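Side-chain contacts in enolase-phosphatase E1 (Saccharomyces cerevisiae, PDB 2G80), which probably converts a diketo phosphate of the methionine salvage pathway into acireductone, by enolisation followed by magnesium-dependent dephosphorylation: residues N58-L63 with Q87-I92; S78-D83 with K106-Y111; Q159-N162 with S168-L171; G177-N182 with R198-K203; T227-R232 with A236-G241. All coordinates share one frame; numbering follows the deposited sequence.

Contact 1: N58-L63 with Q87-I92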
# COMPACT_ATOMS: atom_id res chain seq x y z
N ASN A 58 -0.62 5.37 19.00
CA ASN A 58 -0.64 6.57 19.88
C ASN A 58 -2.05 7.18 19.95
O ASN A 58 -2.40 7.75 20.98
CB ASN A 58 0.35 7.64 19.43
CG ASN A 58 1.84 7.17 19.47
OD1 ASN A 58 2.20 6.16 20.11
ND2 ASN A 58 2.71 7.90 18.75
N LYS A 59 -2.84 7.09 18.89
CA LYS A 59 -4.24 7.61 18.87
C LYS A 59 -5.32 6.69 19.53
O LYS A 59 -6.34 7.19 19.96
CB LYS A 59 -4.69 7.92 17.43
CG LYS A 59 -4.02 9.10 16.74
CD LYS A 59 -4.40 10.44 17.38
CE LYS A 59 -3.85 11.64 16.61
NZ LYS A 59 -2.37 11.66 16.56
N VAL A 60 -5.06 5.38 19.61
CA VAL A 60 -6.03 4.39 20.16
C VAL A 60 -6.65 4.68 21.54
O VAL A 60 -7.89 4.63 21.67
CB VAL A 60 -5.43 2.90 20.09
CG1 VAL A 60 -6.13 1.88 21.06
CG2 VAL A 60 -5.46 2.39 18.66
N PRO A 61 -5.81 4.93 22.57
CA PRO A 61 -6.36 5.19 23.91
C PRO A 61 -7.45 6.28 24.00
O PRO A 61 -8.52 6.03 24.56
CB PRO A 61 -5.12 5.57 24.72
CG PRO A 61 -4.05 4.81 24.07
CD PRO A 61 -4.33 4.92 22.61
N GLN A 62 -7.18 7.43 23.39
CA GLN A 62 -8.12 8.56 23.39
C GLN A 62 -9.45 8.19 22.74
O GLN A 62 -10.50 8.46 23.32
CB GLN A 62 -7.50 9.75 22.66
CG GLN A 62 -8.39 11.00 22.62
N LEU A 63 -9.41 7.57 21.56
CA LEU A 63 -10.64 7.19 20.84
C LEU A 63 -11.44 6.14 21.55
O LEU A 63 -12.68 6.20 21.50
CB LEU A 63 -10.37 6.67 19.44
CG LEU A 63 -9.84 7.63 18.39
CD1 LEU A 63 -9.58 6.82 17.13
CD2 LEU A 63 -10.81 8.79 18.11
N GLN A 87 -10.23 -3.72 28.05
CA GLN A 87 -10.05 -4.92 27.22
C GLN A 87 -10.03 -4.57 25.75
O GLN A 87 -9.22 -5.13 25.01
CB GLN A 87 -11.16 -5.94 27.42
CG GLN A 87 -11.22 -6.55 28.79
CD GLN A 87 -12.39 -7.52 28.92
OE1 GLN A 87 -13.03 -7.90 27.92
NE2 GLN A 87 -12.69 -7.91 30.17
N LEU A 88 -10.93 -3.67 25.32
CA LEU A 88 -10.94 -3.21 23.91
C LEU A 88 -9.63 -2.49 23.51
O LEU A 88 -9.08 -2.75 22.44
CB LEU A 88 -12.15 -2.33 23.61
CG LEU A 88 -12.27 -1.77 22.19
CD1 LEU A 88 -12.29 -2.87 21.17
CD2 LEU A 88 -13.53 -0.91 22.08
N GLN A 89 -9.14 -1.62 24.38
CA GLN A 89 -7.90 -0.90 24.13
C GLN A 89 -6.76 -1.91 23.99
O GLN A 89 -6.08 -1.92 22.97
CB GLN A 89 -7.61 0.13 25.23
CG GLN A 89 -6.36 0.97 24.95
CD GLN A 89 -6.11 2.04 26.00
OE1 GLN A 89 -6.99 2.85 26.28
NE2 GLN A 89 -4.89 2.07 26.55
N ALA A 90 -6.62 -2.78 24.99
CA ALA A 90 -5.58 -3.83 24.99
C ALA A 90 -5.66 -4.77 23.76
O ALA A 90 -4.62 -5.12 23.17
CB ALA A 90 -5.64 -4.64 26.30
N HIS A 91 -6.87 -5.16 23.38
CA HIS A 91 -7.10 -6.04 22.20
C HIS A 91 -6.64 -5.39 20.88
O HIS A 91 -5.98 -6.04 20.08
CB HIS A 91 -8.58 -6.43 22.10
CG HIS A 91 -8.94 -7.30 20.93
ND1 HIS A 91 -8.70 -8.66 20.92
CD2 HIS A 91 -9.56 -7.02 19.76
CE1 HIS A 91 -9.14 -9.17 19.77
NE2 HIS A 91 -9.68 -8.19 19.06
N ILE A 92 -6.98 -4.12 20.67
CA ILE A 92 -6.59 -3.38 19.43
C ILE A 92 -5.08 -3.29 19.33
O ILE A 92 -4.52 -3.57 18.28
CB ILE A 92 -7.23 -1.96 19.39
CG1 ILE A 92 -8.76 -2.08 19.19
CG2 ILE A 92 -6.62 -1.07 18.27
CD1 ILE A 92 -9.55 -0.78 19.50
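Gln89 lays its side-chain amide across Pro61, the two side chains meeting at about a right angle. OE1 of Gln89 comes to 3.4 Å from CA of Pro61, while NE2 of Gln89 lies 3.8 Å from CG of the proline ring, which offers this amide a compact hydrocarbon surface. Deeper in, the pairing is purely aliphatic: Val60 CG2 meets Ile92 CG2 at 3.7 Å, and Val60 CG1 packs 4.0 Å from Gln89 CG. Beta-branched residues suit this inner side, since they present methyls close to the backbone.

The axes of segments 58-63 and 87-92 run nearly antiparallel (162°) and approach to 9.8 Å; the segments lie on helices 46-65 and 85-97, in the helical cap of this HAD-family enzyme. Pro61 lacks an N-H to bond to the preceding turn, and helix 46-65 is kinked here.

In the next shell, Gln89 points CG anti to its backbone N (chi1 -176°) and runs extended, which carries the amide to the neighbouring helix; there OE1 is hydrogen-bonded to NE2 of Gln65, fixing its polar end. Ile92 is backed by Phe56 and Val64 of helix 46-65 and by Leu105 and Leu108 of helix 103-118.

Contact 2: S78-D83 with K106-Y111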
# COMPACT_ATOMS: atom_id res chain seq x y z
N SER A 78 -17.67 -0.82 17.92
CA SER A 78 -18.65 -1.82 18.35
C SER A 78 -18.48 -3.17 17.63
O SER A 78 -18.78 -4.20 18.22
CB SER A 78 -20.09 -1.31 18.19
OG SER A 78 -20.38 -1.11 16.81
N GLN A 79 -17.98 -3.16 16.39
CA GLN A 79 -17.75 -4.41 15.63
C GLN A 79 -16.59 -5.30 16.11
O GLN A 79 -16.35 -6.35 15.52
CB GLN A 79 -17.67 -4.12 14.14
CG GLN A 79 -19.01 -3.59 13.61
CD GLN A 79 -19.15 -3.73 12.11
OE1 GLN A 79 -18.25 -3.39 11.35
NE2 GLN A 79 -20.32 -4.22 11.67
N PHE A 80 -15.85 -4.87 17.13
CA PHE A 80 -14.89 -5.74 17.82
C PHE A 80 -15.62 -6.65 18.81
O PHE A 80 -15.09 -7.69 19.17
CB PHE A 80 -13.81 -4.96 18.57
CG PHE A 80 -12.82 -4.30 17.67
CD1 PHE A 80 -11.88 -5.07 16.98
CD2 PHE A 80 -12.82 -2.91 17.51
CE1 PHE A 80 -10.93 -4.48 16.15
CE2 PHE A 80 -11.88 -2.30 16.70
CZ PHE A 80 -10.92 -3.09 16.00
N HIS A 81 -16.82 -6.23 19.23
CA HIS A 81 -17.68 -6.96 20.19
C HIS A 81 -17.08 -7.13 21.59
O HIS A 81 -17.32 -8.15 22.24
CB HIS A 81 -18.19 -8.32 19.60
CG HIS A 81 -18.85 -8.17 18.27
ND1 HIS A 81 -20.05 -7.51 18.11
CD2 HIS A 81 -18.44 -8.52 17.03
CE1 HIS A 81 -20.36 -7.48 16.83
NE2 HIS A 81 -19.42 -8.11 16.15
N ILE A 82 -16.35 -6.11 22.03
CA ILE A 82 -15.75 -6.04 23.37
C ILE A 82 -16.25 -4.74 24.01
O ILE A 82 -15.89 -3.64 23.57
CB ILE A 82 -14.20 -6.00 23.33
CG1 ILE A 82 -13.64 -7.22 22.61
CG2 ILE A 82 -13.65 -5.88 24.77
CD1 ILE A 82 -12.15 -7.11 22.29
N ASP A 83 -17.06 -4.87 25.05
CA ASP A 83 -17.67 -3.75 25.76
C ASP A 83 -16.76 -3.06 26.76
O ASP A 83 -16.85 -1.83 26.91
CB ASP A 83 -18.97 -4.19 26.45
CG ASP A 83 -20.01 -4.74 25.47
OD1 ASP A 83 -19.89 -4.50 24.24
OD2 ASP A 83 -20.95 -5.43 25.93
N LYS A 106 -8.55 -2.67 10.21
CA LYS A 106 -8.25 -1.91 8.99
C LYS A 106 -9.15 -0.72 8.77
O LYS A 106 -8.68 0.33 8.31
CB LYS A 106 -8.23 -2.80 7.73
CG LYS A 106 -7.27 -4.03 7.78
CD LYS A 106 -5.95 -3.71 8.47
CE LYS A 106 -4.90 -4.80 8.43
NZ LYS A 106 -3.66 -4.23 9.10
N GLN A 107 -10.43 -0.87 9.10
CA GLN A 107 -11.35 0.26 9.05
C GLN A 107 -11.00 1.29 10.10
O GLN A 107 -11.01 2.48 9.82
CB GLN A 107 -12.78 -0.19 9.27
CG GLN A 107 -13.34 -1.00 8.12
CD GLN A 107 -14.66 -1.58 8.47
OE1 GLN A 107 -15.52 -0.88 9.01
NE2 GLN A 107 -14.84 -2.86 8.19
N LEU A 108 -10.72 0.84 11.32
CA LEU A 108 -10.35 1.78 12.38
C LEU A 108 -9.07 2.54 12.00
O LEU A 108 -9.01 3.76 12.21
CB LEU A 108 -10.20 1.08 13.72
CG LEU A 108 -9.99 1.97 14.93
CD1 LEU A 108 -11.20 2.91 15.13
CD2 LEU A 108 -9.73 1.09 16.14
N GLN A 109 -8.09 1.80 11.46
CA GLN A 109 -6.86 2.36 10.90
C GLN A 109 -7.10 3.37 9.79
O GLN A 109 -6.47 4.41 9.77
CB GLN A 109 -5.96 1.24 10.37
CG GLN A 109 -5.31 0.50 11.50
CD GLN A 109 -4.47 -0.68 11.09
OE1 GLN A 109 -4.68 -1.29 10.04
NE2 GLN A 109 -3.52 -1.03 11.96
N GLY A 110 -8.02 3.04 8.87
CA GLY A 110 -8.43 3.91 7.79
C GLY A 110 -8.95 5.23 8.31
O GLY A 110 -8.54 6.28 7.83
N TYR A 111 -9.86 5.16 9.29
CA TYR A 111 -10.45 6.33 9.90
C TYR A 111 -9.38 7.25 10.55
O TYR A 111 -9.38 8.45 10.33
CB TYR A 111 -11.48 5.87 10.96
CG TYR A 111 -12.13 6.99 11.71
CD1 TYR A 111 -13.31 7.59 11.23
CD2 TYR A 111 -11.57 7.46 12.90
CE1 TYR A 111 -13.91 8.64 11.91
CE2 TYR A 111 -12.17 8.53 13.60
CZ TYR A 111 -13.34 9.11 13.10
OH TYR A 111 -13.95 10.13 13.79
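Phe80 and Leu108 make the apolar part of this small contact: a methyl, CD2 of Leu108, sits 4.1 Å from CE2 of Phe80, at the edge of the ring and near its plane. The two side chains stand at about a right angle. With CG anti to the backbone N (chi1 -172°), Leu108 extends from its helix so that CD2 can meet the ring. A large aromatic suits position 80 because it must reach from a loop into the helices: Phe80 also packs on Leu88 and Leu95 of helix 85-97 and on Ile104, while Leu108 rests against Phe56, Val73, Ile76 and Leu77.

At the outer margin Gln79 and Gln107 approach no closer than 4.4 Å, between their OE1 atoms, a loose meeting of two exposed amides. Within the helix, and apart from the contact between the segments, Lys106 NZ donates to Gln109 OE1 at 3.3 Å, arriving in the carbonyl plane on a lone pair with a C=O...N angle of 130°. This bond gives the carbonyl oxygen of the buried Gln109 amide a partner; the Gln109 side chain also touches Phe53 and Phe56.

Backbone interactions shape the loop that presents Phe80. A type I turn closes with His81 N bonded to Ser78 O at 3.0 Å, and His81 then leaves helical geometry with positive phi (63°). Its ring has the carbonyl carbon of Gln79 over one face, offset toward the rim.

A loop aromatic inserted among packed helices in this way belongs to the all-helical cap that HAD phosphatases of this class insert after the first strand of their core.

Contact 3: Q159-N162 with S168-L171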
# COMPACT_ATOMS: atom_id res chain seq x y z
N GLN A 159 4.17 12.95 0.18
CA GLN A 159 5.19 13.90 0.60
C GLN A 159 5.87 14.49 -0.64
O GLN A 159 6.25 13.76 -1.58
CB GLN A 159 6.20 13.20 1.49
CG GLN A 159 7.30 14.02 2.01
CD GLN A 159 8.13 13.26 3.02
OE1 GLN A 159 9.23 12.81 2.72
NE2 GLN A 159 7.59 13.09 4.21
N ASP A 160 5.97 15.83 -0.65
CA ASP A 160 6.60 16.55 -1.73
C ASP A 160 8.12 16.40 -1.57
O ASP A 160 8.66 16.90 -0.61
CB ASP A 160 6.18 18.04 -1.70
CG ASP A 160 6.72 18.84 -2.88
OD1 ASP A 160 7.55 18.34 -3.67
OD2 ASP A 160 6.29 20.00 -3.03
N PRO A 161 8.80 15.73 -2.52
CA PRO A 161 10.28 15.60 -2.37
C PRO A 161 11.01 16.95 -2.31
O PRO A 161 12.01 17.06 -1.62
CB PRO A 161 10.72 14.78 -3.61
CG PRO A 161 9.44 14.17 -4.16
CD PRO A 161 8.33 15.12 -3.79
N ASN A 162 10.48 17.95 -3.00
CA ASN A 162 11.07 19.30 -2.97
C ASN A 162 10.92 20.05 -1.63
O ASN A 162 11.71 20.95 -1.34
CB ASN A 162 10.53 20.14 -4.14
CG ASN A 162 11.29 21.45 -4.32
OD1 ASN A 162 12.51 21.46 -4.53
ND2 ASN A 162 10.56 22.56 -4.22
N SER A 168 1.22 18.24 0.90
CA SER A 168 1.36 16.96 0.24
C SER A 168 0.87 17.07 -1.23
O SER A 168 0.26 18.06 -1.61
CB SER A 168 0.54 15.92 0.98
OG SER A 168 -0.83 16.30 1.02
N LEU A 169 1.19 16.06 -2.04
CA LEU A 169 0.81 15.98 -3.45
C LEU A 169 -0.25 14.88 -3.62
O LEU A 169 -0.23 13.88 -2.92
CB LEU A 169 2.03 15.59 -4.32
CG LEU A 169 3.29 16.42 -4.15
CD1 LEU A 169 4.39 15.83 -4.99
CD2 LEU A 169 3.02 17.89 -4.51
N ASP A 170 -1.14 15.08 -4.59
CA ASP A 170 -2.18 14.11 -4.91
C ASP A 170 -1.77 13.43 -6.23
O ASP A 170 -1.65 14.09 -7.26
CB ASP A 170 -3.53 14.81 -5.03
CG ASP A 170 -4.71 13.84 -5.24
OD1 ASP A 170 -4.55 12.59 -5.27
OD2 ASP A 170 -5.84 14.34 -5.37
N LEU A 171 -1.53 12.13 -6.16
CA LEU A 171 -1.24 11.33 -7.34
C LEU A 171 -2.43 10.52 -7.86
O LEU A 171 -2.28 9.83 -8.86
CB LEU A 171 -0.09 10.37 -7.05
CG LEU A 171 1.25 10.96 -6.57
CD1 LEU A 171 2.30 9.83 -6.65
CD2 LEU A 171 1.69 12.17 -7.38
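Leu169 reaches over Asp160 and Pro161 within the long loop that joins helix 148-156 to strand 177-179 in the HAD core domain, and Asp160, which it covers, opens an Asx turn. CB of Leu169 leaves the backbone in the direction of segment 159-162 and places CG anti to the carbonyl carbon (chi1 -52°). CG is the first atom to touch, 4.1 Å from both CA and CB of Asp160. Beyond it the branches part. CD1 runs on over the backbone, 4.0 Å from Asp160 CA and 4.2 Å from CD of the Pro161 ring. CD2 turns along the aspartate side chain instead, 4.2 Å from its CG and equally far from OD2, a methyl lying beside a carboxylate at ordinary packing distance.

Leucine suits the place because its forked end can cover backbone and proline ring with one methyl and the acid's stem with the other. Cut back to alanine, Leu169 would probably lose both methyls over Asp160 and the CD1 contact with Pro161 CD, leaving the two segments of the loop less firmly seated together.

The base of the arrangement is set by main-chain pairing: Leu169 is backbone-bonded to Val158, and Gln159 to Ala124. Pro161 in turn rests on Ala128 and Ile131 of helix 128-136, so the leucine is packed against a segment that is itself seated on a helix.

One carboxylate oxygen of Asp160 turns back on its own chain: OD1 accepts from Asn162 N at 3.0 Å (N-H...O 141°), the donor standing 53° out of the carboxylate plane.

Contact 4: G177-N182 with R198-K203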
# COMPACT_ATOMS: atom_id res chain seq x y z
N GLY A 177 -5.93 2.55 -11.72
CA GLY A 177 -6.64 1.54 -10.97
C GLY A 177 -5.84 0.99 -9.82
O GLY A 177 -4.64 1.19 -9.73
N TYR A 178 -6.53 0.28 -8.95
CA TYR A 178 -6.00 -0.25 -7.71
C TYR A 178 -6.51 -1.66 -7.55
O TYR A 178 -7.68 -1.89 -7.80
CB TYR A 178 -6.52 0.56 -6.51
CG TYR A 178 -6.29 2.04 -6.64
CD1 TYR A 178 -7.25 2.86 -7.26
CD2 TYR A 178 -5.14 2.64 -6.15
CE1 TYR A 178 -7.03 4.25 -7.41
CE2 TYR A 178 -4.91 4.03 -6.28
CZ TYR A 178 -5.87 4.81 -6.93
OH TYR A 178 -5.66 6.16 -7.07
N PHE A 179 -5.65 -2.55 -7.09
CA PHE A 179 -6.01 -3.93 -6.80
C PHE A 179 -5.52 -4.32 -5.40
O PHE A 179 -4.47 -3.86 -4.95
CB PHE A 179 -5.43 -4.88 -7.86
CG PHE A 179 -5.97 -4.63 -9.25
CD1 PHE A 179 -7.23 -5.08 -9.61
CD2 PHE A 179 -5.21 -3.93 -10.19
CE1 PHE A 179 -7.74 -4.84 -10.90
CE2 PHE A 179 -5.70 -3.70 -11.49
CZ PHE A 179 -6.99 -4.14 -11.84
N ASP A 180 -6.31 -5.14 -4.71
CA ASP A 180 -5.91 -5.65 -3.39
C ASP A 180 -6.18 -7.17 -3.33
O ASP A 180 -6.60 -7.80 -4.32
CB ASP A 180 -6.55 -4.80 -2.24
CG ASP A 180 -8.09 -4.91 -2.16
OD1 ASP A 180 -8.68 -5.93 -2.55
OD2 ASP A 180 -8.73 -3.97 -1.66
N ILE A 181 -5.92 -7.74 -2.16
CA ILE A 181 -6.12 -9.19 -1.93
C ILE A 181 -7.59 -9.56 -2.12
O ILE A 181 -7.88 -10.62 -2.67
CB ILE A 181 -5.68 -9.62 -0.51
CG1 ILE A 181 -4.22 -9.22 -0.20
CG2 ILE A 181 -5.95 -11.16 -0.25
CD1 ILE A 181 -3.22 -9.59 -1.21
N ASN A 182 -8.50 -8.69 -1.69
CA ASN A 182 -9.95 -8.92 -1.82
C ASN A 182 -10.45 -8.82 -3.24
O ASN A 182 -11.28 -9.62 -3.63
CB ASN A 182 -10.76 -7.96 -0.91
CG ASN A 182 -10.50 -8.20 0.59
OD1 ASN A 182 -9.86 -9.17 0.98
ND2 ASN A 182 -11.02 -7.32 1.43
N ARG A 198 -7.53 -9.63 -16.74
CA ARG A 198 -8.96 -9.52 -17.11
C ARG A 198 -9.47 -8.09 -16.89
O ARG A 198 -10.04 -7.49 -17.80
CB ARG A 198 -9.83 -10.45 -16.26
CG ARG A 198 -11.23 -10.63 -16.76
CD ARG A 198 -12.26 -10.68 -15.65
NE ARG A 198 -12.03 -11.74 -14.69
CZ ARG A 198 -11.70 -11.62 -13.39
NH1 ARG A 198 -11.53 -10.45 -12.77
NH2 ARG A 198 -11.55 -12.74 -12.69
N ASP A 199 -9.23 -7.55 -15.68
CA ASP A 199 -9.70 -6.19 -15.30
C ASP A 199 -8.91 -5.07 -16.00
O ASP A 199 -9.48 -4.03 -16.27
CB ASP A 199 -9.68 -6.00 -13.77
CG ASP A 199 -10.63 -6.97 -13.03
OD1 ASP A 199 -11.67 -7.36 -13.61
OD2 ASP A 199 -10.36 -7.31 -11.86
N ILE A 200 -7.63 -5.29 -16.25
CA ILE A 200 -6.78 -4.34 -16.99
C ILE A 200 -7.18 -4.32 -18.50
O ILE A 200 -7.26 -3.26 -19.10
CB ILE A 200 -5.24 -4.64 -16.75
CG1 ILE A 200 -4.80 -4.03 -15.41
CG2 ILE A 200 -4.32 -4.09 -17.82
CD1 ILE A 200 -3.30 -4.27 -15.09
N GLY A 201 -7.45 -5.49 -19.09
CA GLY A 201 -7.73 -5.58 -20.51
C GLY A 201 -6.43 -5.25 -21.22
O GLY A 201 -6.28 -4.16 -21.81
N ALA A 202 -5.44 -6.11 -21.02
CA ALA A 202 -4.14 -5.97 -21.68
C ALA A 202 -3.54 -7.34 -21.87
O ALA A 202 -3.78 -8.23 -21.05
CB ALA A 202 -3.21 -5.09 -20.86
N LYS A 203 -2.81 -7.51 -22.97
CA LYS A 203 -2.11 -8.77 -23.24
C LYS A 203 -1.01 -8.83 -22.20
O LYS A 203 -0.38 -7.81 -21.95
CB LYS A 203 -1.47 -8.78 -24.64
CG LYS A 203 -2.45 -8.75 -25.80
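Phe179 is carried by strand 177-179, an outermost strand of the parallel sheet, while Asp199 and Ile200 lie in the last turn of helix 190-200. The extended backbone at Phe179 is bonded to Ile142 and Ser144, which fixes where the ring begins; one residue on, Asp180 is the N-cap of the short helix 181-184, its OD1 accepting from Thr183 N. On the opposing segment Gly201 leaves the helix with positive phi (68°), a conformation that glycine adopts readily.

The phenyl ring projects toward this helix end. Its CE1 lies 3.7 Å from CB of Asp199, which comes in at the ring edge near the plane, and the same CE1 is 3.7 Å from Asp199 OD2, with ring and carboxylate planes only 8° apart. Ile200 approaches obliquely, CG1 being 4.0 Å from Phe179 CE2. Asp199 thus lends its methylene to the apolar contact and its charge to the surface, where OD1 takes a salt bridge from Arg198 NH1 at 3.2 Å (N-H...O 157°). A serine in place of Phe179 would probably open a gap beside Ile200 and leave the Asp199 methylene without its aromatic partner.

Helix 190-200 thus packs on strand 177-179 at the edge of the parallel sheet in the Rossmann-like alpha/beta core of HAD hydrolases, near the predicted substrate-binding residues Ser144 and Lys187, whose side chains are each about 8 Å from that of Phe179.

Contact 5: T227-R232 with A236-G241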
# COMPACT_ATOMS: atom_id res chain seq x y z
N THR A 227 8.46 -8.95 -15.67
CA THR A 227 8.77 -8.71 -14.27
C THR A 227 10.05 -7.92 -14.12
O THR A 227 10.94 -8.01 -14.97
CB THR A 227 9.00 -10.07 -13.55
OG1 THR A 227 10.05 -10.78 -14.23
CG2 THR A 227 7.77 -10.89 -13.55
N GLY A 228 10.12 -7.15 -13.04
CA GLY A 228 11.33 -6.37 -12.68
C GLY A 228 11.43 -6.35 -11.17
O GLY A 228 10.40 -6.14 -10.50
N LEU A 229 12.63 -6.62 -10.64
CA LEU A 229 12.87 -6.67 -9.18
C LEU A 229 13.27 -5.29 -8.69
O LEU A 229 14.35 -4.79 -9.04
CB LEU A 229 13.94 -7.70 -8.80
CG LEU A 229 14.18 -7.97 -7.29
CD1 LEU A 229 12.93 -8.49 -6.57
CD2 LEU A 229 15.32 -8.96 -7.10
N ALA A 230 12.40 -4.66 -7.90
CA ALA A 230 12.69 -3.34 -7.34
C ALA A 230 13.65 -3.49 -6.15
O ALA A 230 13.45 -4.36 -5.29
CB ALA A 230 11.40 -2.61 -6.91
N SER A 231 14.71 -2.67 -6.15
CA SER A 231 15.69 -2.64 -5.08
C SER A 231 15.76 -1.22 -4.55
O SER A 231 16.04 -0.30 -5.30
CB SER A 231 17.05 -3.08 -5.60
OG SER A 231 17.88 -3.36 -4.50
N ARG A 232 15.47 -1.05 -3.26
CA ARG A 232 15.46 0.25 -2.61
C ARG A 232 16.19 0.13 -1.28
O ARG A 232 16.19 -0.97 -0.70
CB ARG A 232 14.01 0.68 -2.29
CG ARG A 232 13.07 0.84 -3.46
CD ARG A 232 13.52 1.96 -4.36
NE ARG A 232 12.51 2.27 -5.37
CZ ARG A 232 12.54 3.34 -6.16
NH1 ARG A 232 13.53 4.22 -6.08
NH2 ARG A 232 11.55 3.56 -7.01
N ALA A 236 15.19 -6.11 1.84
CA ALA A 236 16.00 -7.31 2.07
C ALA A 236 17.04 -7.41 0.92
O ALA A 236 16.75 -6.99 -0.21
CB ALA A 236 15.11 -8.56 2.10
N PRO A 237 18.26 -7.92 1.21
CA PRO A 237 19.26 -7.96 0.13
C PRO A 237 18.89 -8.86 -1.07
O PRO A 237 18.12 -9.82 -0.92
CB PRO A 237 20.52 -8.51 0.84
CG PRO A 237 20.27 -8.31 2.30
CD PRO A 237 18.80 -8.49 2.46
N VAL A 238 19.42 -8.49 -2.24
CA VAL A 238 19.23 -9.25 -3.46
C VAL A 238 20.36 -10.29 -3.52
O VAL A 238 21.54 -9.90 -3.51
CB VAL A 238 19.28 -8.33 -4.71
CG1 VAL A 238 19.24 -9.16 -6.01
CG2 VAL A 238 18.14 -7.34 -4.68
N PRO A 239 20.03 -11.61 -3.53
CA PRO A 239 21.11 -12.62 -3.68
C PRO A 239 21.86 -12.49 -5.01
O PRO A 239 21.23 -12.20 -6.04
CB PRO A 239 20.36 -13.97 -3.62
CG PRO A 239 19.02 -13.67 -3.04
CD PRO A 239 18.70 -12.25 -3.39
N ASP A 240 23.19 -12.66 -4.98
CA ASP A 240 24.06 -12.61 -6.18
C ASP A 240 23.58 -13.50 -7.34
O ASP A 240 23.63 -13.09 -8.50
CB ASP A 240 25.51 -12.99 -5.84
N GLY A 241 23.12 -14.70 -7.00
CA GLY A 241 22.58 -15.66 -7.97
C GLY A 241 21.07 -15.59 -8.01
O GLY A 241 20.41 -16.31 -7.24
O HOH W 1 17.32 -4.53 -2.28
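Leu229, Ser231 and Val238 meet through methyls and a hydroxyl, not through flat groups. The guanidinium of Arg232, in the same segment as Leu229, is engaged with other residues: it makes cation-pi contacts with Tyr127 and Phe250 and a salt bridge to Asp129.

The contact joins strand 226-230 of the parallel HAD-core sheet to the loop that leads on to strand 246-247. Leu229 and Val238 reach for each other tip to tip, CD2 of the leucine lying 4.1 Å from CG1 and equally far from CG2 of the valine, so that one methyl sits against the fork of the other residue. Leucine has the length to span the space from strand to loop, and Val238, resting also on Val246, gives it a short, stiff counterpart. Leu229 is seated on Leu217 of helix 214-221 and touches Tyr244, and its side chain is about 5 Å from that of the magnesium ligand Asp212.

Ser231 stands where apolar packing gives way to polar. Its OG, anti to the backbone N (chi1 -165°), passes 4.0 Å from Val238 CG2 and is hydrogen-bonded at 2.6 Å to a water, and the same water donates to Ala236 O at 3.3 Å.

Overall arrangement
Contacts 1 and 2 belong to one helical cap and touch directly: Leu88 CD1 packs 3.7 Å from Phe80 CB, and Ile82 lies against Leu88 and His91. The other three lie in the core domain; contacts 4 and 5 both reach its parallel sheet, one at an outermost strand and the other next to the opposite outermost strand, with centres about 24 Å apart. Contact 4 is buried, contact 3 is a surface contact, and contacts 1, 2 and 5 are intermediate. None has a direct hydrogen bond across its segments; each is carried mainly by van der Waals packing, and contact 5 adds a water bridge. Their polar margins differ: glutamine amides in the cap, an Asx turn in contact 3 and a salt bridge in contact 4.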